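Local coordinates for RagB/SusD domain protein (Flavobacterium johnsoniae, PDB 5J90), which probably binds chitin at the cell surface as a SusD-like outer-membrane lipoprotein of a polysaccharide utilization locus for chitin conversion, at residues Glu334-Arg345 / Asn413-Lys424. Sequence-based numbering, arbitrary orientation.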
loop_
_atom_site.group_PDB
_atom_site.type_symbol
_atom_site.label_atom_id
_atom_site.label_comp_id
_atom_site.label_asym_id
_atom_site.label_seq_id
_atom_site.Cartn_x
_atom_site.Cartn_y
_atom_site.Cartn_z
ATOM N N GLU A 334 12.389 22.328 10.043
ATOM C CA GLU A 334 11.697 21.329 9.238
ATOM C C GLU A 334 11.619 21.747 7.773
ATOM O O GLU A 334 11.736 20.909 6.886
ATOM C CB GLU A 334 10.281 21.084 9.770
ATOM C CG GLU A 334 9.517 20.073 8.911
ATOM C CD GLU A 334 8.128 19.732 9.414
ATOM O OE1 GLU A 334 7.809 20.012 10.590
ATOM O OE2 GLU A 334 7.352 19.162 8.614
ATOM N N ALA A 335 11.410 23.034 7.511
ATOM C CA ALA A 335 11.359 23.503 6.130
ATOM C C ALA A 335 12.680 23.237 5.398
ATOM O O ALA A 335 12.676 22.851 4.222
ATOM C CB ALA A 335 10.992 24.976 6.081
ATOM N N TYR A 336 13.806 23.440 6.081
ATOM C CA TYR A 336 15.101 23.137 5.482
ATOM C C TYR A 336 15.279 21.648 5.227
ATOM O O TYR A 336 15.813 21.263 4.183
ATOM C CB TYR A 336 16.245 23.654 6.357
ATOM C CG TYR A 336 16.393 25.157 6.324
ATOM C CD1 TYR A 336 15.889 25.948 7.350
ATOM C CD2 TYR A 336 17.030 25.788 5.254
ATOM C CE1 TYR A 336 16.028 27.331 7.324
ATOM C CE2 TYR A 336 17.163 27.165 5.216
ATOM C CZ TYR A 336 16.660 27.927 6.247
ATOM O OH TYR A 336 16.795 29.296 6.200
ATOM N N PHE A 337 14.844 20.798 6.157
ATOM C CA PHE A 337 15.005 19.358 5.975
ATOM C C PHE A 337 14.052 18.807 4.913
ATOM O O PHE A 337 14.387 17.847 4.215
ATOM C CB PHE A 337 14.852 18.615 7.306
ATOM C CG PHE A 337 15.913 18.969 8.322
ATOM C CD1 PHE A 337 17.265 18.861 8.004
ATOM C CD2 PHE A 337 15.564 19.425 9.583
ATOM C CE1 PHE A 337 18.252 19.198 8.941
ATOM C CE2 PHE A 337 16.544 19.761 10.512
ATOM C CZ PHE A 337 17.882 19.640 10.190
ATOM N N LEU A 338 12.883 19.431 4.774
ATOM C CA LEU A 338 11.978 19.081 3.686
ATOM C C LEU A 338 12.622 19.450 2.350
ATOM O O LEU A 338 12.629 18.643 1.418
ATOM C CB LEU A 338 10.643 19.807 3.851
ATOM C CG LEU A 338 9.710 19.166 4.876
ATOM C CD1 LEU A 338 8.626 20.145 5.245
ATOM C CD2 LEU A 338 9.111 17.889 4.302
ATOM N N ARG A 339 13.166 20.662 2.264
ATOM C CA ARG A 339 13.837 21.090 1.038
ATOM C C ARG A 339 15.066 20.235 0.738
ATOM O O ARG A 339 15.328 19.922 -0.425
ATOM C CB ARG A 339 14.207 22.573 1.105
ATOM C CG ARG A 339 13.002 23.516 1.075
ATOM C CD ARG A 339 13.402 24.927 1.526
ATOM N NE ARG A 339 14.270 25.561 0.554
ATOM C CZ ARG A 339 15.069 26.596 0.798
ATOM N NH1 ARG A 339 15.166 27.149 2.009
ATOM N NH2 ARG A 339 15.793 27.077 -0.189
ATOM N N ALA A 340 15.803 19.835 1.772
ATOM C CA ALA A 340 16.968 18.974 1.586
ATOM C C ALA A 340 16.569 17.650 0.945
ATOM O O ALA A 340 17.207 17.195 -0.008
ATOM C CB ALA A 340 17.695 18.739 2.912
ATOM N N GLU A 341 15.511 17.024 1.459
ATOM C CA GLU A 341 15.030 15.787 0.864
ATOM C C GLU A 341 14.532 16.024 -0.569
ATOM O O GLU A 341 14.798 15.219 -1.468
ATOM C CB GLU A 341 13.922 15.170 1.710
ATOM C CG GLU A 341 13.369 13.914 1.043
ATOM C CD GLU A 341 12.366 13.141 1.875
ATOM O OE1 GLU A 341 12.095 13.502 3.040
ATOM O OE2 GLU A 341 11.850 12.138 1.334
ATOM N N GLY A 342 13.809 17.118 -0.792
ATOM C CA GLY A 342 13.370 17.471 -2.131
ATOM C C GLY A 342 14.546 17.603 -3.086
ATOM O O GLY A 342 14.467 17.174 -4.246
ATOM N N ALA A 343 15.642 18.184 -2.605
ATOM C CA ALA A 343 16.833 18.347 -3.441
ATOM C C ALA A 343 17.445 16.977 -3.761
ATOM O O ALA A 343 17.888 16.737 -4.892
ATOM C CB ALA A 343 17.840 19.241 -2.744
ATOM N N LEU A 344 17.460 16.067 -2.791
ATOM C CA LEU A 344 17.901 14.698 -3.057
ATOM C C LEU A 344 17.118 14.072 -4.196
ATOM O O LEU A 344 17.651 13.270 -4.970
ATOM C CB LEU A 344 17.688 13.819 -1.828
ATOM C CG LEU A 344 18.723 13.705 -0.726
ATOM C CD1 LEU A 344 18.393 12.468 0.107
ATOM C CD2 LEU A 344 20.145 13.626 -1.295
ATOM N N ARG A 345 15.839 14.424 -4.284
ATOM C CA ARG A 345 14.944 13.887 -5.298
ATOM C C ARG A 345 15.007 14.647 -6.624
ATOM O O ARG A 345 14.331 14.290 -7.588
ATOM C CB ARG A 345 13.507 13.840 -4.758
ATOM C CG ARG A 345 13.391 12.951 -3.527
ATOM C CD ARG A 345 11.953 12.850 -3.006
ATOM N NE ARG A 345 11.923 12.040 -1.792
ATOM C CZ ARG A 345 11.974 10.710 -1.782
ATOM N NH1 ARG A 345 12.021 10.027 -2.917
ATOM N NH2 ARG A 345 11.985 10.059 -0.637
ATOM N N ASN A 413 21.861 7.496 -1.524
ATOM C CA ASN A 413 20.662 8.287 -1.267
ATOM C C ASN A 413 19.978 7.887 0.036
ATOM O O ASN A 413 19.457 8.749 0.749
ATOM C CB ASN A 413 19.681 8.199 -2.440
ATOM C CG ASN A 413 20.149 8.991 -3.646
ATOM O OD1 ASN A 413 20.925 9.937 -3.516
ATOM N ND2 ASN A 413 19.679 8.609 -4.826
ATOM N N GLU A 414 19.972 6.595 0.349
ATOM C CA GLU A 414 19.399 6.139 1.617
ATOM C C GLU A 414 20.142 6.689 2.828
ATOM O O GLU A 414 19.510 7.106 3.801
ATOM C CB GLU A 414 19.315 4.614 1.691
ATOM C CG GLU A 414 18.228 4.010 0.798
ATOM C CD GLU A 414 16.795 4.279 1.265
ATOM O OE1 GLU A 414 16.575 4.854 2.359
ATOM O OE2 GLU A 414 15.875 3.900 0.516
ATOM N N VAL A 415 21.474 6.704 2.785
ATOM C CA VAL A 415 22.239 7.233 3.909
ATOM C C VAL A 415 22.054 8.750 4.016
ATOM O O VAL A 415 21.896 9.274 5.125
ATOM C CB VAL A 415 23.732 6.830 3.838
ATOM C CG1 VAL A 415 24.575 7.705 4.772
ATOM C CG2 VAL A 415 23.888 5.359 4.198
ATOM N N LYS A 416 22.031 9.441 2.878
ATOM C CA LYS A 416 21.752 10.873 2.868
ATOM C C LYS A 416 20.390 11.165 3.500
ATOM O O LYS A 416 20.270 12.070 4.335
ATOM C CB LYS A 416 21.831 11.430 1.444
ATOM C CG LYS A 416 23.263 11.481 0.884
ATOM C CD LYS A 416 23.289 11.843 -0.590
ATOM C CE LYS A 416 24.731 12.058 -1.058
ATOM N NZ LYS A 416 24.795 12.417 -2.504
ATOM N N LEU A 417 19.374 10.388 3.113
ATOM C CA LEU A 417 18.050 10.570 3.675
ATOM C C LEU A 417 18.049 10.255 5.166
ATOM O O LEU A 417 17.425 10.972 5.941
ATOM C CB LEU A 417 17.015 9.711 2.937
ATOM C CG LEU A 417 15.565 9.905 3.407
ATOM C CD1 LEU A 417 15.110 11.332 3.205
ATOM C CD2 LEU A 417 14.628 8.932 2.676
ATOM N N GLN A 418 18.742 9.195 5.577
ATOM C CA GLN A 418 18.837 8.867 6.997
ATOM C C GLN A 418 19.421 10.027 7.805
ATOM O O GLN A 418 18.952 10.318 8.907
ATOM C CB GLN A 418 19.640 7.577 7.209
ATOM C CG GLN A 418 19.690 7.115 8.654
ATOM C CD GLN A 418 20.459 5.811 8.829
ATOM O OE1 GLN A 418 21.080 5.310 7.883
ATOM N NE2 GLN A 418 20.432 5.262 10.039
ATOM N N LYS A 419 20.441 10.692 7.264
ATOM C CA LYS A 419 21.031 11.841 7.946
ATOM C C LYS A 419 20.013 12.963 8.066
ATOM O O LYS A 419 19.820 13.522 9.147
ATOM C CB LYS A 419 22.274 12.336 7.202
ATOM C CG LYS A 419 23.483 11.416 7.355
ATOM C CD LYS A 419 24.612 11.869 6.439
ATOM C CE LYS A 419 25.789 10.898 6.488
ATOM N NZ LYS A 419 26.612 11.053 7.730
ATOM N N ILE A 420 19.368 13.295 6.953
ATOM C CA ILE A 420 18.366 14.357 6.941
ATOM C C ILE A 420 17.235 14.101 7.942
ATOM O O ILE A 420 16.887 14.972 8.751
ATOM C CB ILE A 420 17.787 14.539 5.526
ATOM C CG1 ILE A 420 18.863 15.119 4.603
ATOM C CG2 ILE A 420 16.564 15.442 5.559
ATOM C CD1 ILE A 420 18.517 15.026 3.114
ATOM N N ILE A 421 16.671 12.901 7.901
ATOM C CA ILE A 421 15.543 12.592 8.776
ATOM C C ILE A 421 15.981 12.505 10.245
ATOM O O ILE A 421 15.226 12.886 11.137
ATOM C CB ILE A 421 14.810 11.304 8.336
ATOM C CG1 ILE A 421 14.297 11.429 6.889
ATOM C CG2 ILE A 421 13.660 10.991 9.291
ATOM C CD1 ILE A 421 13.338 12.575 6.657
ATOM N N THR A 422 17.199 12.026 10.507
ATOM C CA THR A 422 17.694 11.998 11.889
ATOM C C THR A 422 17.748 13.418 12.460
ATOM O O THR A 422 17.270 13.671 13.570
ATOM C CB THR A 422 19.092 11.349 11.978
ATOM O OG1 THR A 422 19.002 9.972 11.595
ATOM C CG2 THR A 422 19.648 11.433 13.398
ATOM N N GLN A 423 18.302 14.347 11.689
ATOM C CA GLN A 423 18.400 15.730 12.151
ATOM C C GLN A 423 17.027 16.392 12.245
ATOM O O GLN A 423 16.761 17.187 13.151
ATOM C CB GLN A 423 19.375 16.514 11.276
ATOM C CG GLN A 423 20.824 16.107 11.546
ATOM C CD GLN A 423 21.230 16.330 12.999
ATOM O OE1 GLN A 423 20.878 17.343 13.608
ATOM N NE2 GLN A 423 21.976 15.378 13.559
ATOM N N LYS A 424 16.140 16.030 11.327
ATOM C CA LYS A 424 14.767 16.514 11.349
ATOM C C LYS A 424 14.059 16.033 12.622
ATOM O O LYS A 424 13.373 16.805 13.314
ATOM C CB LYS A 424 14.071 15.969 10.101
ATOM C CG LYS A 424 12.744 16.582 9.766
ATOM C CD LYS A 424 12.267 15.954 8.450
ATOM C CE LYS A 424 10.941 16.502 8.013
ATOM N NZ LYS A 424 10.366 15.594 6.976
HETATM O O HOH W 1 7.773 16.676 7.410
HETATM O O HOH W 2 12.214 15.671 4.710
HETATM O O HOH W 3 20.331 12.203 -5.156
#
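Phe337 lays one face of its ring over the backbone turn Ile420-Lys424, with Lys424 N 3.8 Å above the ring plane and displaced from the ring centre; CZ reaches Gln423 CB at 3.6 Å. The Lys424 chain, its CG anti to the backbone N (chi1 -167°) and extended beyond, runs alongside Phe337 the other way. This carries NZ to a point between Glu334 and Glu341, both reached through water: one water joins it to Glu334 OE2, whose carboxylate is also salt-bridged to Arg209, a second to Glu341 OE1 and Phe337 O, while Asp438 forms a direct salt bridge with it. Ile420 enters a hole formed by Phe337, Ala340, Glu341 and Leu344, its CD1 3.8 Å from Ala340 CB; Leu344 reciprocates among Asn413, Lys416, Leu417 and Ile420, meeting Ile420 tip to tip. Leu417 CD1 lies 3.5 Å from Glu341 CD, whose OE2 takes both NE and NH2 of Arg345 side-on, the NH2 bond being 2.9 Å long, and also pairs with Arg441. A glutamine in place of Glu341 would probably leave Arg345 and Arg441 without their shared negative charge. No direct hydrogen bond crosses the interface; knobs-into-holes packing and bridging waters join the helices, nearly antiparallel at 169°, their segment axes approaching to 9.7 Å. Around this pair, helix 196-213 touches Leu338 and Glu341, helix 353-368 meets Gln423, and helix 432-442 packs on Ile421, placing the contact within the helical framework of the SusD-like fold.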